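Local coordinates for isochorismatase family protein (Enterococcus faecalis, PDB 2A67), which is of unknown function but, as a member of the isochorismatase family, is probably a hydrolase, at residues Q22-P27 with L144-I149; L104-V109 with F113-T118; T118-H123 with Q151-I156. All coordinates share one frame; numbering follows the deposited sequence.

In the fold
All three contacts belong to one alpha/beta domain built on a parallel six-stranded sheet. Along the chain, 22-27 comes first; contact 2 (104-109, then 113-118) follows, and contact 3 starts at T118, which the two share, before 144-149 and 151-156 close contacts 1 and 3. Contact 2 is the innermost, about 4 Å from the centre of the chain; contact 3 is about 8 Å from it between centres, and both use helix 111-125. Contact 1 lies about 15 and 16 Å from contacts 2 and 3, but shares helix 146-157 with contact 3. All three also have residues within reach of the second subunit, so both helices take part in the dimer interface.

Contact 1 of 3, residues Q22-P27 with L144-I149; sequences QLYRLP and LTAAQI
Y24 is the residue of the 22-27 segment that reaches the 144-149 segment, with its CB and CG against A146 and its hydroxyl end near A147, in the first turn of helix 146-157. Y24 CB meets A146 CB at 3.3 Å, a tight approach for two apolar carbons, and Y24 CG follows at 3.6 Å from the same A146 CB. Farther out, Y24 OH comes within 4.0 Å of A147 CB. CG stands anti to the backbone N of Y24 (chi1 -177°), a torsion that swings the ring beside the carbonyl carbon and out along the helix. The ring is then flanked on two opposite faces: A147 N lies over one, while R25 CG sits 3.7 Å above the other, over the ring centre. The R25 chain runs on beside the tyrosine, leaving Y24 OH 3.0 Å above the plane of the R25 guanidinium. In the isochorismatase fold this joins the entrance to helix 26-42 with the start of helix 146-157, two elements far apart in sequence. The start of helix 146-157 is closed by a capping box of T145 and Q148. T145 OG1 accepts from Q148 N at 3.2 Å, and Q148 OE1 turns back to take T145 N at 2.9 Å, in the carbonyl plane and on a lone pair, with a C=O...N angle of 138°. The Q148 side chain curls back over the helix start, with its first torsion placing CG beside the backbone N (chi1 -70°). A146 N, next in the turn, is bound by D140 OD1. On the tyrosine side, Y24 O accepts a hydrogen bond from S137 OG, and the Y24 backbone also bonds to T138, beyond the end of strand 128-137. L144 and Q148 pack against the second subunit.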
# COMPACT_ATOMS: atom_id res chain seq x y z
N GLN D 22 3.34 12.23 -20.54
CA GLN D 22 4.52 11.36 -20.66
C GLN D 22 5.00 10.90 -19.28
O GLN D 22 5.12 11.72 -18.35
CB GLN D 22 5.66 12.07 -21.39
CG GLN D 22 5.48 12.16 -22.89
CD GLN D 22 6.78 11.93 -23.65
OE1 GLN D 22 7.77 12.65 -23.45
NE2 GLN D 22 6.79 10.93 -24.54
N LEU D 23 5.26 9.61 -19.15
CA LEU D 23 5.86 9.04 -17.92
C LEU D 23 7.27 9.61 -17.68
O LEU D 23 8.05 9.74 -18.62
CB LEU D 23 5.92 7.52 -18.05
CG LEU D 23 4.61 6.77 -17.81
CD1 LEU D 23 4.74 5.35 -18.35
CD2 LEU D 23 4.22 6.75 -16.33
N TYR D 24 7.57 9.96 -16.44
CA TYR D 24 8.82 10.60 -16.05
C TYR D 24 10.05 9.70 -16.26
O TYR D 24 10.14 8.58 -15.69
CB TYR D 24 8.72 11.02 -14.59
CG TYR D 24 9.92 11.77 -14.06
CD1 TYR D 24 10.22 13.07 -14.51
CD2 TYR D 24 10.76 11.18 -13.11
CE1 TYR D 24 11.37 13.76 -14.02
CE2 TYR D 24 11.87 11.86 -12.60
CZ TYR D 24 12.17 13.13 -13.06
OH TYR D 24 13.26 13.77 -12.55
N ARG D 25 10.96 10.20 -17.10
CA ARG D 25 12.19 9.54 -17.47
C ARG D 25 12.03 8.08 -17.87
O ARG D 25 12.84 7.25 -17.48
CB ARG D 25 13.24 9.70 -16.35
CG ARG D 25 13.46 11.16 -16.03
CD ARG D 25 14.62 11.44 -15.10
NE ARG D 25 14.91 12.88 -15.17
CZ ARG D 25 15.70 13.54 -14.32
NH1 ARG D 25 16.29 12.90 -13.32
NH2 ARG D 25 15.88 14.84 -14.46
N LEU D 26 11.01 7.78 -18.68
CA LEU D 26 10.72 6.41 -19.12
C LEU D 26 11.81 5.74 -19.93
O LEU D 26 12.08 4.52 -19.73
CB LEU D 26 9.38 6.34 -19.88
CG LEU D 26 8.86 4.92 -20.19
CD1 LEU D 26 8.53 4.13 -18.91
CD2 LEU D 26 7.68 4.95 -21.16
N PRO D 27 12.43 6.46 -20.90
CA PRO D 27 13.51 5.78 -21.64
C PRO D 27 14.54 5.12 -20.73
O PRO D 27 14.84 3.96 -20.94
CB PRO D 27 14.14 6.91 -22.47
CG PRO D 27 12.97 7.86 -22.73
CD PRO D 27 12.16 7.82 -21.44
N LEU D 144 1.73 17.44 -7.26
CA LEU D 144 3.10 17.07 -6.99
C LEU D 144 3.70 16.65 -8.31
O LEU D 144 2.99 16.15 -9.17
CB LEU D 144 3.12 15.86 -6.03
CG LEU D 144 3.44 15.87 -4.53
CD1 LEU D 144 3.24 17.16 -3.80
CD2 LEU D 144 2.76 14.67 -3.77
N THR D 145 4.99 16.88 -8.52
CA THR D 145 5.63 16.42 -9.76
C THR D 145 5.88 14.92 -9.64
O THR D 145 5.88 14.39 -8.53
CB THR D 145 7.00 17.08 -9.96
OG1 THR D 145 7.83 16.82 -8.81
CG2 THR D 145 6.86 18.60 -10.16
N ALA D 146 6.12 14.25 -10.77
CA ALA D 146 6.53 12.84 -10.80
C ALA D 146 7.74 12.61 -9.91
O ALA D 146 7.75 11.66 -9.15
CB ALA D 146 6.86 12.41 -12.20
N ALA D 147 8.72 13.51 -10.00
CA ALA D 147 9.93 13.45 -9.15
C ALA D 147 9.63 13.42 -7.63
O ALA D 147 10.22 12.65 -6.88
CB ALA D 147 10.86 14.61 -9.49
N GLN D 148 8.69 14.25 -7.18
CA GLN D 148 8.33 14.32 -5.76
C GLN D 148 7.58 13.06 -5.31
O GLN D 148 7.79 12.56 -4.18
CB GLN D 148 7.41 15.53 -5.50
CG GLN D 148 8.06 16.89 -5.61
CD GLN D 148 7.04 17.98 -5.36
OE1 GLN D 148 6.13 18.18 -6.16
NE2 GLN D 148 7.17 18.66 -4.24
N ILE D 149 6.69 12.58 -6.18
CA ILE D 149 5.92 11.34 -5.94
C ILE D 149 6.84 10.13 -5.83
O ILE D 149 6.70 9.31 -4.91
CB ILE D 149 4.84 11.06 -7.02
CG1 ILE D 149 3.80 12.20 -7.08
CG2 ILE D 149 4.15 9.66 -6.76
CD1 ILE D 149 3.01 12.22 -8.39

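Contact 2 of 3, residues L104-V109 with F113-T118; sequences LEIAGV and FCVDTT
In the beta-alpha-beta unit formed by strand 103-109, helix 111-125 and strand 128-137, V115 of the helix packs onto G108 and V109. The short segments run nearly antiparallel, at 152°, and their axes approach to 7.1 Å, close for a helix over a strand. V115 spans that distance with its two methyls. CG1 is anti to the backbone N (chi1 -179°), which turns CG2 down onto the strand, where it rests 3.3 Å from G108 C and 3.4 Å from V109 N. G108, having no side chain, lets the methyl sit directly on the backbone. CG1 of V115 faces I106 CG2 at 4.3 Å. One residue earlier in the helix, C114 CB passes 4.0 Å from V109 O; C114 also touches D11. That cysteine, in the first turns of the helix after the strand, sits where nicotinamidase-type relatives carry their nucleophile, so a similar role is plausible.

The helix start is widened by a pi-type turn at 113-115, and two threonines grip its carbonyls. T118 OG1 donates to C114 O at 2.6 Å, nearly in line with the carbonyl bond (163°), and T117 OG1 donates to F113 O at 2.7 Å from above the carbonyl plane. Each oxygen also receives the backbone N of its threonine, giving it two donors within the helix. T118 OG1 also reaches A86 N, and T117 OG1 reaches R120 of the second subunit. The interface itself sets methyl carbons against backbone atoms and one another, with no polar bond between the two segments, so it rests on close fit.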
# COMPACT_ATOMS: atom_id res chain seq x y z
N LEU D 104 10.79 -11.37 -4.82
CA LEU D 104 10.27 -10.64 -5.97
C LEU D 104 11.10 -9.40 -6.10
O LEU D 104 11.18 -8.63 -5.15
CB LEU D 104 8.80 -10.17 -5.69
CG LEU D 104 7.80 -11.31 -5.52
CD1 LEU D 104 6.41 -10.76 -5.10
CD2 LEU D 104 7.76 -12.11 -6.87
N GLU D 105 11.66 -9.20 -7.28
CA GLU D 105 12.28 -7.91 -7.64
C GLU D 105 11.26 -7.13 -8.49
O GLU D 105 10.94 -7.53 -9.60
CB GLU D 105 13.58 -8.09 -8.45
CG GLU D 105 14.27 -6.75 -8.76
CD GLU D 105 15.62 -6.92 -9.48
OE1 GLU D 105 16.25 -8.02 -9.40
OE2 GLU D 105 16.04 -5.92 -10.10
N ILE D 106 10.83 -5.98 -8.00
CA ILE D 106 9.68 -5.28 -8.58
C ILE D 106 10.05 -4.00 -9.31
O ILE D 106 10.87 -3.20 -8.85
CB ILE D 106 8.64 -5.00 -7.45
CG1 ILE D 106 8.11 -6.34 -6.91
CG2 ILE D 106 7.41 -4.15 -7.99
CD1 ILE D 106 7.46 -6.32 -5.52
N ALA D 107 9.41 -3.77 -10.45
CA ALA D 107 9.57 -2.53 -11.22
C ALA D 107 8.22 -2.26 -11.90
O ALA D 107 7.39 -3.18 -12.02
CB ALA D 107 10.70 -2.70 -12.28
N GLY D 108 7.96 -1.00 -12.24
CA GLY D 108 6.84 -0.70 -13.17
C GLY D 108 6.30 0.67 -12.97
O GLY D 108 6.98 1.54 -12.43
N VAL D 109 5.05 0.85 -13.40
CA VAL D 109 4.32 2.11 -13.36
C VAL D 109 2.87 1.76 -12.99
O VAL D 109 2.46 0.61 -13.18
CB VAL D 109 4.34 2.82 -14.78
CG1 VAL D 109 5.81 3.03 -15.28
CG2 VAL D 109 3.60 1.94 -15.80
N PHE D 113 0.49 4.06 -7.54
CA PHE D 113 -0.72 3.27 -7.67
C PHE D 113 -0.38 1.79 -7.68
O PHE D 113 -0.18 1.24 -6.63
CB PHE D 113 -1.52 3.71 -8.91
CG PHE D 113 -2.01 5.14 -8.84
CD1 PHE D 113 -2.97 5.51 -7.90
CD2 PHE D 113 -1.51 6.10 -9.70
CE1 PHE D 113 -3.47 6.89 -7.82
CE2 PHE D 113 -2.00 7.46 -9.65
CZ PHE D 113 -2.98 7.83 -8.68
N CYS D 114 -0.28 1.18 -8.85
CA CYS D 114 -0.13 -0.26 -8.99
C CYS D 114 1.17 -0.79 -8.40
O CYS D 114 1.20 -1.93 -7.92
CB CYS D 114 -0.13 -0.68 -10.47
SG CYS D 114 -1.43 0.11 -11.52
N VAL D 115 2.22 0.00 -8.48
CA VAL D 115 3.52 -0.43 -7.97
C VAL D 115 3.49 -0.43 -6.43
O VAL D 115 3.79 -1.45 -5.78
CB VAL D 115 4.72 0.44 -8.54
CG1 VAL D 115 6.07 -0.05 -8.03
CG2 VAL D 115 4.75 0.39 -10.08
N ASP D 116 3.14 0.73 -5.85
CA ASP D 116 3.03 0.83 -4.41
C ASP D 116 2.14 -0.25 -3.82
O ASP D 116 2.50 -0.94 -2.86
CB ASP D 116 2.58 2.24 -4.00
CG ASP D 116 2.53 2.43 -2.53
OD1 ASP D 116 1.68 1.77 -1.91
OD2 ASP D 116 3.31 3.23 -1.95
N THR D 117 0.98 -0.45 -4.44
CA THR D 117 0.05 -1.44 -3.91
C THR D 117 0.61 -2.84 -3.98
O THR D 117 0.49 -3.59 -3.04
CB THR D 117 -1.32 -1.40 -4.71
OG1 THR D 117 -1.72 -0.02 -4.84
CG2 THR D 117 -2.41 -2.14 -3.89
N THR D 118 1.17 -3.23 -5.11
CA THR D 118 1.68 -4.59 -5.28
C THR D 118 2.89 -4.89 -4.27
O THR D 118 3.00 -5.99 -3.75
CB THR D 118 2.10 -4.78 -6.75
OG1 THR D 118 0.93 -4.49 -7.58
CG2 THR D 118 2.62 -6.24 -7.02

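Contact 3 of 3, residues T118-H123 with Q151-I156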
# COMPACT_ATOMS: atom_id res chain seq x y z
N THR D 118 1.17 -3.23 -5.11
CA THR D 118 1.68 -4.59 -5.28
C THR D 118 2.89 -4.89 -4.27
O THR D 118 3.00 -5.99 -3.75
CB THR D 118 2.10 -4.78 -6.75
OG1 THR D 118 0.93 -4.49 -7.58
CG2 THR D 118 2.62 -6.24 -7.02
N ILE D 119 3.68 -3.88 -3.96
CA ILE D 119 4.83 -3.96 -2.99
C ILE D 119 4.29 -4.20 -1.57
O ILE D 119 4.67 -5.16 -0.93
CB ILE D 119 5.68 -2.70 -3.04
CG1 ILE D 119 6.52 -2.69 -4.34
CG2 ILE D 119 6.63 -2.59 -1.77
CD1 ILE D 119 7.16 -1.30 -4.58
N ARG D 120 3.33 -3.38 -1.13
CA ARG D 120 2.68 -3.53 0.19
C ARG D 120 1.95 -4.84 0.30
O ARG D 120 2.08 -5.53 1.32
CB ARG D 120 1.72 -2.36 0.50
CG ARG D 120 2.47 -1.02 0.42
CD ARG D 120 1.83 0.05 1.26
NE ARG D 120 2.18 1.38 0.71
CZ ARG D 120 2.39 2.48 1.44
NH1 ARG D 120 2.31 2.45 2.79
NH2 ARG D 120 2.68 3.63 0.83
N MSE D 121 1.27 -5.24 -0.77
CA MSE D 121 0.63 -6.56 -0.80
C MSE D 121 1.63 -7.75 -0.74
O MSE D 121 1.43 -8.69 0.01
CB MSE D 121 -0.29 -6.66 -2.03
CG MSE D 121 -1.15 -7.89 -2.05
SE MSE D 121 -2.67 -7.87 -0.72
CE MSE D 121 -2.78 -6.32 -0.46
N ALA D 122 2.63 -7.73 -1.61
CA ALA D 122 3.57 -8.80 -1.71
C ALA D 122 4.27 -8.91 -0.34
O ALA D 122 4.41 -10.00 0.14
CB ALA D 122 4.59 -8.48 -2.78
N HIS D 123 4.67 -7.80 0.26
CA HIS D 123 5.36 -7.87 1.58
C HIS D 123 4.37 -8.52 2.59
O HIS D 123 4.69 -9.41 3.43
CB HIS D 123 5.71 -6.46 2.07
CG HIS D 123 6.15 -6.45 3.50
ND1 HIS D 123 5.26 -6.40 4.57
CD2 HIS D 123 7.38 -6.62 4.04
CE1 HIS D 123 5.95 -6.48 5.71
NE2 HIS D 123 7.23 -6.63 5.41
N GLN D 151 10.18 10.19 -5.21
CA GLN D 151 10.96 10.37 -3.98
C GLN D 151 10.18 9.89 -2.72
O GLN D 151 10.68 9.13 -1.86
CB GLN D 151 11.39 11.84 -3.87
CG GLN D 151 12.06 12.26 -2.59
CD GLN D 151 12.31 13.81 -2.55
OE1 GLN D 151 11.37 14.65 -2.63
NE2 GLN D 151 13.62 14.18 -2.43
N HIS D 152 8.95 10.37 -2.61
CA HIS D 152 8.08 10.04 -1.49
C HIS D 152 7.88 8.54 -1.30
O HIS D 152 8.06 8.05 -0.21
CB HIS D 152 6.72 10.73 -1.67
CG HIS D 152 5.73 10.47 -0.57
ND1 HIS D 152 5.94 10.85 0.74
CD2 HIS D 152 4.49 9.91 -0.61
CE1 HIS D 152 4.85 10.57 1.46
NE2 HIS D 152 3.97 9.98 0.66
N HIS D 153 7.46 7.83 -2.35
CA HIS D 153 7.06 6.44 -2.21
C HIS D 153 8.28 5.53 -2.06
O HIS D 153 8.28 4.59 -1.28
CB HIS D 153 6.20 6.01 -3.40
CG HIS D 153 4.76 6.42 -3.26
ND1 HIS D 153 4.31 7.68 -3.59
CD2 HIS D 153 3.71 5.77 -2.73
CE1 HIS D 153 3.03 7.79 -3.26
NE2 HIS D 153 2.65 6.65 -2.73
N GLU D 154 9.33 5.79 -2.83
CA GLU D 154 10.56 5.01 -2.73
C GLU D 154 11.16 5.12 -1.35
O GLU D 154 11.69 4.14 -0.83
CB GLU D 154 11.53 5.41 -3.87
CG GLU D 154 11.02 4.86 -5.19
CD GLU D 154 12.03 4.96 -6.38
OE1 GLU D 154 13.10 5.52 -6.16
OE2 GLU D 154 11.67 4.56 -7.54
N ALA D 155 11.06 6.29 -0.73
CA ALA D 155 11.54 6.42 0.67
C ALA D 155 10.69 5.62 1.65
O ALA D 155 11.20 5.08 2.65
CB ALA D 155 11.59 7.89 1.10
N ILE D 156 9.38 5.54 1.40
CA ILE D 156 8.53 4.67 2.25
C ILE D 156 8.91 3.18 2.08
O ILE D 156 8.95 2.43 3.05
CB ILE D 156 7.05 4.82 1.89
CG1 ILE D 156 6.54 6.26 2.18
CG2 ILE D 156 6.20 3.77 2.66
CD1 ILE D 156 5.14 6.48 1.58
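R120 gives up more surface here than any other residue: its guanidinium lies across the end of the I156 side chain, and the two run at an oblique angle to one another. NH2 of R120 is 3.8 Å from I156 CD1 and 4.0 Å from I156 CG2, while R120 NH1 is 4.1 Å from the same CG2. The group gets there because CG is anti to the carbonyl carbon (chi1 -57°) and the chain then stays extended to NE, reaching from one helix to the other. I156 meets it with both branches, CG2 directly and CG1 by leading CD1 to NH2; CD1 also lies 3.8 Å above the H152 ring, offset toward the rim, and so is held between that ring and the arginine.

H153 is the third partner. Its CD2 comes to the edge of the guanidinium, 4.3 Å from R120 NH2 and near the guanidinium plane. H153 ND1 bonds to I149 O one turn back, which fixes how the imidazole is rotated.

The charge of R120 is met elsewhere. NE makes salt bridges with D116 OD1 of its own chain and with D116 OD1 of the second subunit, while NH1 bonds to T117 OG1 and E112 O of that subunit. I156 and R120 both pack on F113 of the second subunit. Helix 111-125 connects strand 103-109 to strand 128-137, and helix 146-157 connects strand 128-137 to strand 163-164; the contact thus joins successive crossovers of a parallel alpha/beta fold, here at a buried, arginine-centred dimer interface.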